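Local coordinates for protein NADP-dependent alcohol dehydrogenase (Entamoeba histolytica, PDB 2OUI) that catalyses the NADP-dependent interconversion of alcohols and the corresponding carbonyl compounds, as a zinc-containing, tetrameric alcohol dehydrogenase, at residues M1-A5 / W14-P20; R11-I15 / L327-E331; G63-K67 / D355-L359; L136-I140 / A306-S310; M6-I12 / H42-A46. The protein carries 1 engineered substitution. All coordinates share one frame. Residues are numbered along the deposited sequence.

Contact 1 (M1-A5 / W14-P20); sequences MKGLA and WIEKKIP
W14 lays the face of its indole against the side chain of L4: L4 CB sits 3.8 Å from the centroid of the six-membered ring, 5° off its normal, a CH-pi contact. W14 takes rotamer m with chi2 near 89°, and L4 is t. Both are extended and form a non-hydrogen-bonded antiparallel pair, CA atoms 4.4 Å apart. G3 and I15 form the next, hydrogen-bonded pair (G3 N to I15 O 3.0 Å, I15 N to G3 O 2.9 Å), and K2 with E16 is non-hydrogen-bonded again. Beyond the strands the pattern continues, K17 N reaching M1 O at 3.0 Å and M1 N reaching K17 O at 2.9 Å; a salt bridge joins M1 N and E16 OE1 at 3.3 Å. On the other face A5 CB meets I15 CD1 at 3.5 Å. Past the strand ends M1 CE packs 4.0 Å from P20 CD. The short strand axes approach to 4.7 Å at 132°, a strongly twisted antiparallel beta hairpin of strands 2-8 and 11-16.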
# COMPACT_ATOMS: atom_id res chain seq x y z
N MET A 1 26.22 -27.69 28.78
CA MET A 1 25.68 -28.31 27.52
C MET A 1 26.61 -28.00 26.36
O MET A 1 27.29 -26.98 26.36
CB MET A 1 24.29 -27.75 27.18
CG MET A 1 24.27 -26.25 27.04
SD MET A 1 22.87 -25.71 26.05
CE MET A 1 23.30 -23.99 25.77
N LYS A 2 26.63 -28.87 25.36
CA LYS A 2 27.52 -28.68 24.21
C LYS A 2 26.85 -27.86 23.13
O LYS A 2 25.65 -28.04 22.84
CB LYS A 2 27.96 -30.01 23.62
CG LYS A 2 28.93 -30.79 24.49
CD LYS A 2 29.35 -32.07 23.82
CE LYS A 2 29.75 -33.12 24.84
NZ LYS A 2 29.33 -34.49 24.41
N GLY A 3 27.63 -26.99 22.49
CA GLY A 3 27.15 -26.22 21.33
C GLY A 3 28.30 -25.98 20.36
O GLY A 3 29.47 -25.99 20.77
N LEU A 4 27.98 -25.79 19.08
CA LEU A 4 29.00 -25.52 18.07
C LEU A 4 29.05 -24.01 17.90
O LEU A 4 28.03 -23.41 17.53
CB LEU A 4 28.64 -26.18 16.74
CG LEU A 4 29.67 -25.87 15.64
CD1 LEU A 4 30.98 -26.49 15.99
CD2 LEU A 4 29.18 -26.38 14.29
N ALA A 5 30.22 -23.41 18.17
CA ALA A 5 30.35 -21.94 18.28
C ALA A 5 31.34 -21.30 17.30
O ALA A 5 32.26 -21.97 16.83
CB ALA A 5 30.75 -21.55 19.69
N TRP A 14 33.41 -26.92 19.17
CA TRP A 14 32.46 -27.23 20.23
C TRP A 14 32.91 -26.63 21.56
O TRP A 14 34.06 -26.77 21.95
CB TRP A 14 32.28 -28.75 20.35
CG TRP A 14 31.66 -29.30 19.11
CD1 TRP A 14 32.30 -29.74 17.99
CD2 TRP A 14 30.25 -29.41 18.84
NE1 TRP A 14 31.38 -30.13 17.04
CE2 TRP A 14 30.11 -29.94 17.53
CE3 TRP A 14 29.08 -29.13 19.59
CZ2 TRP A 14 28.86 -30.19 16.92
CZ3 TRP A 14 27.81 -29.38 18.99
CH2 TRP A 14 27.73 -29.91 17.67
N ILE A 15 31.97 -25.98 22.25
CA ILE A 15 32.22 -25.42 23.58
C ILE A 15 31.11 -25.83 24.55
O ILE A 15 30.07 -26.36 24.14
CB ILE A 15 32.32 -23.86 23.53
CG1 ILE A 15 31.00 -23.24 23.09
CG2 ILE A 15 33.50 -23.42 22.62
CD1 ILE A 15 30.92 -21.73 23.19
N GLU A 16 31.33 -25.58 25.84
CA GLU A 16 30.31 -25.84 26.87
C GLU A 16 29.78 -24.51 27.38
O GLU A 16 30.54 -23.57 27.63
CB GLU A 16 30.90 -26.64 28.03
CG GLU A 16 31.43 -28.02 27.66
CD GLU A 16 30.35 -29.09 27.65
OE1 GLU A 16 29.16 -28.77 27.89
OE2 GLU A 16 30.71 -30.27 27.40
N LYS A 17 28.46 -24.42 27.49
CA LYS A 17 27.78 -23.22 27.94
C LYS A 17 26.76 -23.68 28.98
O LYS A 17 26.32 -24.84 28.97
CB LYS A 17 27.11 -22.48 26.78
CG LYS A 17 28.09 -21.98 25.72
CD LYS A 17 27.62 -20.74 24.99
CE LYS A 17 28.32 -19.48 25.49
NZ LYS A 17 27.82 -18.30 24.77
N LYS A 18 26.43 -22.80 29.92
CA LYS A 18 25.41 -23.13 30.89
C LYS A 18 24.06 -23.19 30.17
O LYS A 18 23.83 -22.49 29.18
CB LYS A 18 25.39 -22.11 32.04
CG LYS A 18 24.75 -20.78 31.73
CD LYS A 18 24.34 -20.06 33.03
CE LYS A 18 23.29 -18.99 32.76
NZ LYS A 18 23.06 -18.14 33.96
N ILE A 19 23.18 -24.05 30.67
CA ILE A 19 21.81 -24.07 30.19
C ILE A 19 21.22 -22.67 30.43
O ILE A 19 21.34 -22.13 31.53
CB ILE A 19 21.00 -25.20 30.86
CG1 ILE A 19 21.43 -26.55 30.26
CG2 ILE A 19 19.49 -25.00 30.66
CD1 ILE A 19 21.20 -27.74 31.15
N PRO A 20 20.61 -22.07 29.41
CA PRO A 20 20.15 -20.70 29.54
C PRO A 20 19.02 -20.55 30.57
O PRO A 20 18.23 -21.47 30.76
CB PRO A 20 19.62 -20.37 28.15
CG PRO A 20 20.22 -21.37 27.26
CD PRO A 20 20.31 -22.61 28.07

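Contact 2 (R11-I15 / L327-E331); sequences RIGWI and LEKVE
Residues 11-15 run as an extended strand, with phi between -78° and -177° and psi between 128° and 169°, while residues 327-331 are helically wound and lead into helix 329-339. Phi there stays between -55° and -71°, and two i to i+3 hydrogen bonds, V330 N to L327 O at 3.1 Å and E331 N to E328 O at 3.3 Å, close the turns. No backbone hydrogen bond crosses between the segments; side chains and one water span the gap, joining the N-terminal hairpin to a helix more than 300 residues later in the chain.

W14, in rotamer m with chi2 near 89°, extends its indole to these turns. W14 CH2 lies 3.4 Å from L327 O, 4.1 Å from L327 CG and 3.6 Å from V330 CG2, and W14 CZ2 is 3.6 Å from E328 O; both carbonyl oxygens lie near the ring plane, at its edge. E331, t at both chi1 and chi2, reaches back to the strand: W14 NE1 donates to E331 OE1 over 3.1 Å. A water 2.6 Å from E331 OE2 and 3.1 Å from I12 O donates to both. L4 of strand 2-8 packs on W14 and E331. With one carboxylate oxygen taking the indole N-H and the other a water proton, E331 links helix to hairpin as a hydrogen-bond acceptor, without an ionic partner across this contact.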
# COMPACT_ATOMS: atom_id res chain seq x y z
N ARG A 11 37.18 -19.26 12.88
CA ARG A 11 37.39 -20.40 13.79
C ARG A 11 36.08 -20.91 14.39
O ARG A 11 35.31 -20.13 14.96
CB ARG A 11 38.34 -20.04 14.95
CG ARG A 11 39.82 -20.20 14.70
CD ARG A 11 40.67 -20.00 15.97
NE ARG A 11 40.20 -18.88 16.79
CZ ARG A 11 39.79 -18.97 18.05
NH1 ARG A 11 39.78 -20.14 18.69
NH2 ARG A 11 39.40 -17.88 18.69
N ILE A 12 35.82 -22.21 14.28
CA ILE A 12 34.65 -22.80 14.92
C ILE A 12 35.05 -24.02 15.71
O ILE A 12 36.06 -24.65 15.41
CB ILE A 12 33.50 -23.19 13.92
CG1 ILE A 12 33.88 -24.41 13.05
CG2 ILE A 12 33.07 -22.00 13.07
CD1 ILE A 12 32.73 -24.79 12.06
N GLY A 13 34.27 -24.35 16.73
CA GLY A 13 34.51 -25.54 17.52
C GLY A 13 33.44 -25.73 18.59
O GLY A 13 32.66 -24.82 18.87
N TRP A 14 33.41 -26.92 19.17
CA TRP A 14 32.46 -27.23 20.23
C TRP A 14 32.91 -26.63 21.56
O TRP A 14 34.06 -26.77 21.95
CB TRP A 14 32.28 -28.75 20.35
CG TRP A 14 31.66 -29.30 19.11
CD1 TRP A 14 32.30 -29.74 17.99
CD2 TRP A 14 30.25 -29.41 18.84
NE1 TRP A 14 31.38 -30.13 17.04
CE2 TRP A 14 30.11 -29.94 17.53
CE3 TRP A 14 29.08 -29.13 19.59
CZ2 TRP A 14 28.86 -30.19 16.92
CZ3 TRP A 14 27.81 -29.38 18.99
CH2 TRP A 14 27.73 -29.91 17.67
N ILE A 15 31.97 -25.98 22.25
CA ILE A 15 32.22 -25.42 23.58
C ILE A 15 31.11 -25.83 24.55
O ILE A 15 30.07 -26.36 24.14
CB ILE A 15 32.32 -23.86 23.53
CG1 ILE A 15 31.00 -23.24 23.09
CG2 ILE A 15 33.50 -23.42 22.62
CD1 ILE A 15 30.92 -21.73 23.19
N LEU A 327 23.62 -34.74 16.71
CA LEU A 327 23.98 -33.34 16.93
C LEU A 327 25.39 -32.99 16.43
O LEU A 327 25.59 -31.92 15.87
CB LEU A 327 23.82 -32.95 18.40
CG LEU A 327 24.08 -31.48 18.74
CD1 LEU A 327 23.19 -30.50 17.99
CD2 LEU A 327 23.95 -31.24 20.27
N GLU A 328 26.34 -33.91 16.60
CA GLU A 328 27.72 -33.66 16.20
C GLU A 328 27.80 -33.36 14.71
O GLU A 328 28.68 -32.61 14.28
CB GLU A 328 28.63 -34.86 16.51
CG GLU A 328 28.08 -35.82 17.53
CD GLU A 328 27.12 -36.83 16.92
OE1 GLU A 328 25.99 -36.97 17.44
OE2 GLU A 328 27.51 -37.47 15.90
N LYS A 329 26.88 -33.91 13.93
CA LYS A 329 26.94 -33.73 12.47
C LYS A 329 26.62 -32.32 11.97
O LYS A 329 26.82 -32.06 10.78
CB LYS A 329 26.10 -34.76 11.72
CG LYS A 329 26.46 -36.20 11.99
CD LYS A 329 27.88 -36.53 11.63
CE LYS A 329 28.22 -37.95 12.08
NZ LYS A 329 29.62 -38.30 11.75
N VAL A 330 26.15 -31.42 12.83
CA VAL A 330 25.94 -30.02 12.40
C VAL A 330 27.26 -29.39 11.96
O VAL A 330 27.27 -28.51 11.08
CB VAL A 330 25.20 -29.09 13.42
CG1 VAL A 330 23.81 -29.61 13.71
CG2 VAL A 330 25.99 -28.88 14.70
N GLU A 331 28.37 -29.84 12.54
CA GLU A 331 29.66 -29.33 12.11
C GLU A 331 29.96 -29.73 10.66
O GLU A 331 30.31 -28.87 9.83
CB GLU A 331 30.78 -29.77 13.03
CG GLU A 331 32.11 -29.16 12.67
CD GLU A 331 33.14 -29.37 13.76
OE1 GLU A 331 33.05 -30.38 14.49
OE2 GLU A 331 34.05 -28.52 13.88
O HOH W 1 36.32 -27.68 14.78

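Contact 3 (G63-K67 / D355-L359); sequences GQIVK and DEDTL
V66 and K67 both face L28 of strand 27-34, a classic beta bulge, and V66 accordingly departs from extended geometry at phi/psi -111°/-18°. The bulge lies within strand 61-68, where it pairs with strand 27-34 in the sheet of the GroES-like domain, against which the C-terminal tail folds here. Residues 355-359 form neither helix nor strand, yet they curl tightly: D355 O accepts both T358 N at 3.1 Å and L359 N at 2.8 Å, with E356 at phi/psi -56°/-36° and D357 at -102°/-5°. L359 leaves the turn at -52°/134°. The segments stand well apart, CA to CA 8.1 Å for both Q64 with E356 and V66 with L359, so side chains must bridge the space.

Q64 and L359 do most of this, and each points its CA-to-CB bond toward the other segment. L359, in rotamer t with chi2 p, puts CD2 3.6 Å from I65 O, 3.9 Å from Q64 CD and 4.1 Å from V66 CG1. R30 on strand 27-34 bonds to Q64 OE1 and forms a salt bridge with D355, while E356 and D357 pair with R350 and K80, so the tail is held by several charges as well. Q64 is fully stretched, t at chi1 and chi2, and NE2 of this buried residue donates to G78 O and to E356 O, the latter at 2.9 Å with an N-H...O angle of 141°.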
# COMPACT_ATOMS: atom_id res chain seq x y z
N GLY A 63 12.07 -28.12 16.97
CA GLY A 63 12.55 -28.52 18.28
C GLY A 63 11.43 -28.99 19.17
O GLY A 63 10.27 -29.04 18.77
N GLN A 64 11.80 -29.36 20.39
CA GLN A 64 10.85 -29.83 21.37
C GLN A 64 11.02 -29.02 22.65
O GLN A 64 12.14 -28.85 23.15
CB GLN A 64 11.09 -31.34 21.62
CG GLN A 64 10.05 -31.97 22.52
CD GLN A 64 10.18 -33.48 22.59
OE1 GLN A 64 11.30 -34.02 22.59
NE2 GLN A 64 9.04 -34.17 22.70
N ILE A 65 9.92 -28.50 23.20
CA ILE A 65 9.97 -27.75 24.47
C ILE A 65 10.42 -28.61 25.65
O ILE A 65 9.84 -29.66 25.89
CB ILE A 65 8.58 -27.16 24.82
CG1 ILE A 65 7.97 -26.44 23.61
CG2 ILE A 65 8.66 -26.24 26.06
CD1 ILE A 65 8.71 -25.22 23.18
N VAL A 66 11.44 -28.13 26.37
CA VAL A 66 11.92 -28.82 27.59
C VAL A 66 11.62 -28.02 28.86
O VAL A 66 11.63 -28.57 29.95
CB VAL A 66 13.44 -29.21 27.53
CG1 VAL A 66 13.67 -30.18 26.40
CG2 VAL A 66 14.34 -27.97 27.37
N LYS A 67 11.33 -26.72 28.71
CA LYS A 67 10.97 -25.89 29.87
C LYS A 67 10.21 -24.69 29.40
O LYS A 67 10.54 -24.13 28.37
CB LYS A 67 12.22 -25.40 30.59
CG LYS A 67 11.95 -24.74 31.97
CD LYS A 67 13.25 -24.33 32.64
CE LYS A 67 13.01 -23.75 34.04
NZ LYS A 67 12.12 -24.62 34.87
N ASP A 355 13.03 -40.16 24.93
CA ASP A 355 11.70 -39.72 25.35
C ASP A 355 11.11 -38.71 24.37
O ASP A 355 10.26 -37.89 24.74
CB ASP A 355 11.77 -39.14 26.76
CG ASP A 355 12.82 -38.02 26.91
OD1 ASP A 355 13.54 -37.69 25.94
OD2 ASP A 355 12.90 -37.45 28.02
N GLU A 356 11.54 -38.77 23.10
CA GLU A 356 11.07 -37.86 22.06
C GLU A 356 9.55 -37.89 21.94
O GLU A 356 8.92 -36.86 21.67
CB GLU A 356 11.72 -38.22 20.72
CG GLU A 356 11.46 -37.27 19.59
CD GLU A 356 12.15 -37.70 18.31
OE1 GLU A 356 13.06 -38.57 18.38
OE2 GLU A 356 11.78 -37.19 17.24
N ASP A 357 8.97 -39.07 22.13
CA ASP A 357 7.52 -39.23 21.98
C ASP A 357 6.77 -39.27 23.32
O ASP A 357 5.54 -39.28 23.35
CB ASP A 357 7.17 -40.45 21.10
CG ASP A 357 7.60 -40.27 19.63
OD1 ASP A 357 7.73 -39.12 19.12
OD2 ASP A 357 7.81 -41.31 18.97
N THR A 358 7.52 -39.26 24.43
CA THR A 358 6.91 -39.32 25.77
C THR A 358 7.09 -38.06 26.65
O THR A 358 6.35 -37.86 27.61
CB THR A 358 7.34 -40.59 26.53
OG1 THR A 358 8.77 -40.63 26.63
CG2 THR A 358 6.85 -41.82 25.81
N LEU A 359 8.06 -37.20 26.32
CA LEU A 359 8.37 -36.05 27.19
C LEU A 359 7.11 -35.25 27.50
O LEU A 359 6.30 -34.97 26.61
CB LEU A 359 9.41 -35.13 26.55
CG LEU A 359 9.91 -33.94 27.36
CD1 LEU A 359 10.72 -34.41 28.56
CD2 LEU A 359 10.79 -33.10 26.47

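Contact 4 (L136-I140 / A306-S310); sequences LPRDI and ASLIS
At the apolar centre lies I140, whose CD1 is 3.5 Å from A306 O, 3.9 Å from A306 CB and 3.7 Å from I309 CB. Its rotamer, chi1 m and chi2 t, extends the side chain onto the helix face where A306, I309 and S310 come together. P137 adjoins this patch, its CG 4.3 Å from A306 CB and its CB 3.9 Å from S310 OG. The first segment presents these two side chains on one side by folding into a type I beta turn from P137 to I140: R138 at phi/psi -61°/-23° and D139 at -97°/14° occupy the corners, and I140 N returns to P137 O at 3.1 Å.

Opposite it, residues 306-310 are regular helix, with S310 N bonded to A306 O at 3.0 Å. The turn follows strand 134-135 of the GroES-like part and helix 298-310 belongs to the Rossmann-type nucleotide-binding part, so the contact joins the two parts of the medium-chain dehydrogenase fold. S307 and L308 point away from the turn: S307 OG makes a weak hydrogen bond to G167 O, and L308 packs on G190, both of the second subunit.

Further out, D139 and S310 have the closest CA atoms, 6.3 Å apart. D139, at chi1 p, directs its carboxylate to the helix, and S310, at chi1 m, donates from OG to D139 OD1 over 2.9 Å.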
# COMPACT_ATOMS: atom_id res chain seq x y z
N LEU A 136 4.37 -27.69 15.50
CA LEU A 136 4.64 -28.48 14.29
C LEU A 136 3.37 -29.24 13.88
O LEU A 136 2.91 -30.09 14.64
CB LEU A 136 5.78 -29.47 14.54
CG LEU A 136 6.18 -30.43 13.40
CD1 LEU A 136 6.71 -29.70 12.16
CD2 LEU A 136 7.17 -31.49 13.89
N PRO A 137 2.81 -28.94 12.70
CA PRO A 137 1.63 -29.70 12.26
C PRO A 137 1.95 -31.19 12.10
O PRO A 137 3.04 -31.54 11.63
CB PRO A 137 1.29 -29.07 10.92
CG PRO A 137 1.88 -27.66 11.02
CD PRO A 137 3.17 -27.90 11.73
N ARG A 138 1.01 -32.05 12.47
CA ARG A 138 1.23 -33.50 12.45
C ARG A 138 1.55 -34.05 11.04
O ARG A 138 2.19 -35.09 10.92
CB ARG A 138 0.06 -34.24 13.11
CG ARG A 138 -0.04 -34.02 14.64
CD ARG A 138 -1.11 -34.90 15.33
NE ARG A 138 -1.57 -34.32 16.60
CZ ARG A 138 -1.22 -34.75 17.82
NH1 ARG A 138 -0.41 -35.79 17.97
NH2 ARG A 138 -1.69 -34.13 18.90
N ASP A 139 1.14 -33.32 9.99
CA ASP A 139 1.33 -33.78 8.61
C ASP A 139 2.59 -33.20 7.93
O ASP A 139 2.74 -33.28 6.69
CB ASP A 139 0.06 -33.51 7.78
CG ASP A 139 -0.21 -32.01 7.56
OD1 ASP A 139 0.35 -31.14 8.26
OD2 ASP A 139 -1.00 -31.70 6.65
N ILE A 140 3.50 -32.61 8.71
CA ILE A 140 4.76 -32.09 8.15
C ILE A 140 5.95 -32.78 8.81
O ILE A 140 6.06 -32.81 10.03
CB ILE A 140 4.90 -30.55 8.28
CG1 ILE A 140 3.68 -29.84 7.67
CG2 ILE A 140 6.18 -30.08 7.58
CD1 ILE A 140 3.78 -28.30 7.64
N ALA A 306 3.61 -22.74 6.84
CA ALA A 306 3.38 -24.16 7.08
C ALA A 306 2.07 -24.63 6.45
O ALA A 306 1.94 -25.81 6.05
CB ALA A 306 3.38 -24.50 8.58
N SER A 307 1.07 -23.74 6.39
CA SER A 307 -0.21 -24.15 5.81
C SER A 307 -0.06 -24.44 4.31
O SER A 307 -0.81 -25.23 3.77
CB SER A 307 -1.30 -23.11 6.06
OG SER A 307 -1.11 -22.01 5.20
N LEU A 308 0.93 -23.83 3.65
CA LEU A 308 1.19 -24.15 2.24
C LEU A 308 1.71 -25.57 2.08
O LEU A 308 1.43 -26.22 1.07
CB LEU A 308 2.19 -23.18 1.61
CG LEU A 308 1.64 -21.74 1.47
CD1 LEU A 308 2.66 -20.79 0.87
CD2 LEU A 308 0.39 -21.78 0.61
N ILE A 309 2.48 -26.04 3.06
CA ILE A 309 2.97 -27.41 3.03
C ILE A 309 1.82 -28.38 3.32
O ILE A 309 1.61 -29.34 2.58
CB ILE A 309 4.15 -27.65 4.00
CG1 ILE A 309 5.34 -26.73 3.66
CG2 ILE A 309 4.61 -29.11 3.94
CD1 ILE A 309 6.54 -26.93 4.61
N SER A 310 1.05 -28.08 4.36
CA SER A 310 -0.05 -28.96 4.80
C SER A 310 -1.15 -29.13 3.78
O SER A 310 -1.77 -30.18 3.71
CB SER A 310 -0.66 -28.43 6.10
OG SER A 310 0.27 -28.51 7.16

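Contact 5 (M6-I12 / H42-A46); sequences MLGIGRI and HTVWA
H42 lies in the last turn of helix 38-46, which directly follows the zinc ligand C37 in the GroES-like domain; H42 O accepts a weak bond from A46 N within a wider pi-type turn. T43 follows, with CG2 3.9 Å from M6 SD and its O 3.4 Å from M6 CE; M6 is all-t, and T43 OG1 bonds to Y267 and S39. V44, in rotamer t, puts CG1 3.7 Å from I12 CG2 and CG2 4.0 Å from M6 SD, and V44 O accepts from G10 N at 2.7 Å. That N-H belongs to a type II beta turn, G8 to R11, in which G10 has the positive phi (80°) that favours glycine. W45 then places CH2 4.1 Å from I12 CD1, and a water joins W45 NE1 (2.8 Å) to G10 O (3.2 Å). The axes of strand 6-8 and helix 42-46 pass 9.5 Å apart at 27°; from helix 329-339, L334 and M335 pack on I12, M335 also on W45, and K338 makes a cation-pi contact with W45.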
# COMPACT_ATOMS: atom_id res chain seq x y z
N MET A 6 31.13 -20.01 17.02
CA MET A 6 32.14 -19.15 16.40
C MET A 6 33.05 -18.70 17.53
O MET A 6 32.62 -17.97 18.43
CB MET A 6 31.49 -17.92 15.77
CG MET A 6 32.49 -16.90 15.24
SD MET A 6 31.57 -15.62 14.37
CE MET A 6 32.95 -14.56 13.92
N LEU A 7 34.29 -19.17 17.50
CA LEU A 7 35.24 -18.85 18.55
C LEU A 7 35.97 -17.54 18.23
O LEU A 7 36.50 -16.88 19.12
CB LEU A 7 36.24 -19.99 18.70
CG LEU A 7 35.65 -21.39 18.88
CD1 LEU A 7 36.76 -22.41 18.95
CD2 LEU A 7 34.77 -21.44 20.11
N GLY A 8 36.01 -17.20 16.96
CA GLY A 8 36.63 -15.97 16.49
C GLY A 8 36.42 -15.95 14.99
O GLY A 8 35.97 -16.95 14.43
N ILE A 9 36.71 -14.82 14.34
CA ILE A 9 36.67 -14.78 12.88
C ILE A 9 37.54 -15.92 12.35
O ILE A 9 38.69 -16.07 12.75
CB ILE A 9 37.06 -13.39 12.31
CG1 ILE A 9 35.94 -12.39 12.62
CG2 ILE A 9 37.33 -13.47 10.80
CD1 ILE A 9 36.24 -10.95 12.21
N GLY A 10 36.93 -16.76 11.50
CA GLY A 10 37.64 -17.89 10.88
C GLY A 10 37.82 -19.16 11.71
O GLY A 10 38.54 -20.06 11.28
N ARG A 11 37.18 -19.26 12.88
CA ARG A 11 37.39 -20.40 13.79
C ARG A 11 36.08 -20.91 14.39
O ARG A 11 35.31 -20.13 14.96
CB ARG A 11 38.34 -20.04 14.95
CG ARG A 11 39.82 -20.20 14.70
CD ARG A 11 40.67 -20.00 15.97
NE ARG A 11 40.20 -18.88 16.79
CZ ARG A 11 39.79 -18.97 18.05
NH1 ARG A 11 39.78 -20.14 18.69
NH2 ARG A 11 39.40 -17.88 18.69
N ILE A 12 35.82 -22.21 14.28
CA ILE A 12 34.65 -22.80 14.92
C ILE A 12 35.05 -24.02 15.71
O ILE A 12 36.06 -24.65 15.41
CB ILE A 12 33.50 -23.19 13.92
CG1 ILE A 12 33.88 -24.41 13.05
CG2 ILE A 12 33.07 -22.00 13.07
CD1 ILE A 12 32.73 -24.79 12.06
N HIS A 42 29.31 -16.44 6.10
CA HIS A 42 29.69 -15.01 6.00
C HIS A 42 30.11 -14.50 7.38
O HIS A 42 31.14 -13.86 7.54
CB HIS A 42 28.54 -14.10 5.50
CG HIS A 42 27.94 -14.50 4.18
ND1 HIS A 42 28.63 -15.20 3.21
CD2 HIS A 42 26.71 -14.25 3.66
CE1 HIS A 42 27.85 -15.38 2.16
NE2 HIS A 42 26.68 -14.82 2.41
N THR A 43 29.30 -14.82 8.39
CA THR A 43 29.57 -14.36 9.76
C THR A 43 30.92 -14.86 10.27
O THR A 43 31.72 -14.07 10.79
CB THR A 43 28.40 -14.77 10.69
OG1 THR A 43 27.20 -14.15 10.20
CG2 THR A 43 28.66 -14.38 12.15
N VAL A 44 31.19 -16.17 10.10
CA VAL A 44 32.44 -16.76 10.62
C VAL A 44 33.66 -16.43 9.75
O VAL A 44 34.67 -15.91 10.26
CB VAL A 44 32.33 -18.31 10.80
CG1 VAL A 44 33.69 -18.92 11.21
CG2 VAL A 44 31.25 -18.67 11.81
N TRP A 45 33.60 -16.72 8.46
CA TRP A 45 34.84 -16.65 7.67
C TRP A 45 35.06 -15.28 7.00
O TRP A 45 36.19 -14.93 6.69
CB TRP A 45 34.98 -17.84 6.70
CG TRP A 45 35.30 -19.16 7.40
CD1 TRP A 45 36.52 -19.63 7.79
CD2 TRP A 45 34.35 -20.17 7.78
NE1 TRP A 45 36.40 -20.86 8.39
CE2 TRP A 45 35.07 -21.21 8.40
CE3 TRP A 45 32.95 -20.29 7.65
CZ2 TRP A 45 34.45 -22.36 8.89
CZ3 TRP A 45 32.34 -21.43 8.14
CH2 TRP A 45 33.09 -22.45 8.76
N ALA A 46 33.99 -14.52 6.80
CA ALA A 46 34.09 -13.18 6.22
C ALA A 46 34.06 -12.08 7.28
O ALA A 46 34.44 -10.94 7.00
CB ALA A 46 32.95 -12.94 5.17
O HOH W 2 37.98 -22.75 9.65

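Contacts 1, 2 and 5 share the N-terminal hairpin: contact 1 pairs its strands, contact 2 sets strand 11-16 against helix 329-339, and contact 5 sets the turn end against helix 38-46. Backbone hydrogen bonds dominate contact 1, whereas contact 2 relies on an indole, a carboxylate and water; contact 5 combines apolar packing with one backbone bond. A5 N to G13 O, 2.9 Å and probably a hydrogen bond, carries the pairing of contact 1 into contact 2. Contacts 3 and 4 touch neither these nor each other, and join irregular chain to regular structure. Contact 2 lies at the surface; the other four are partly buried, and none is a fully buried core contact.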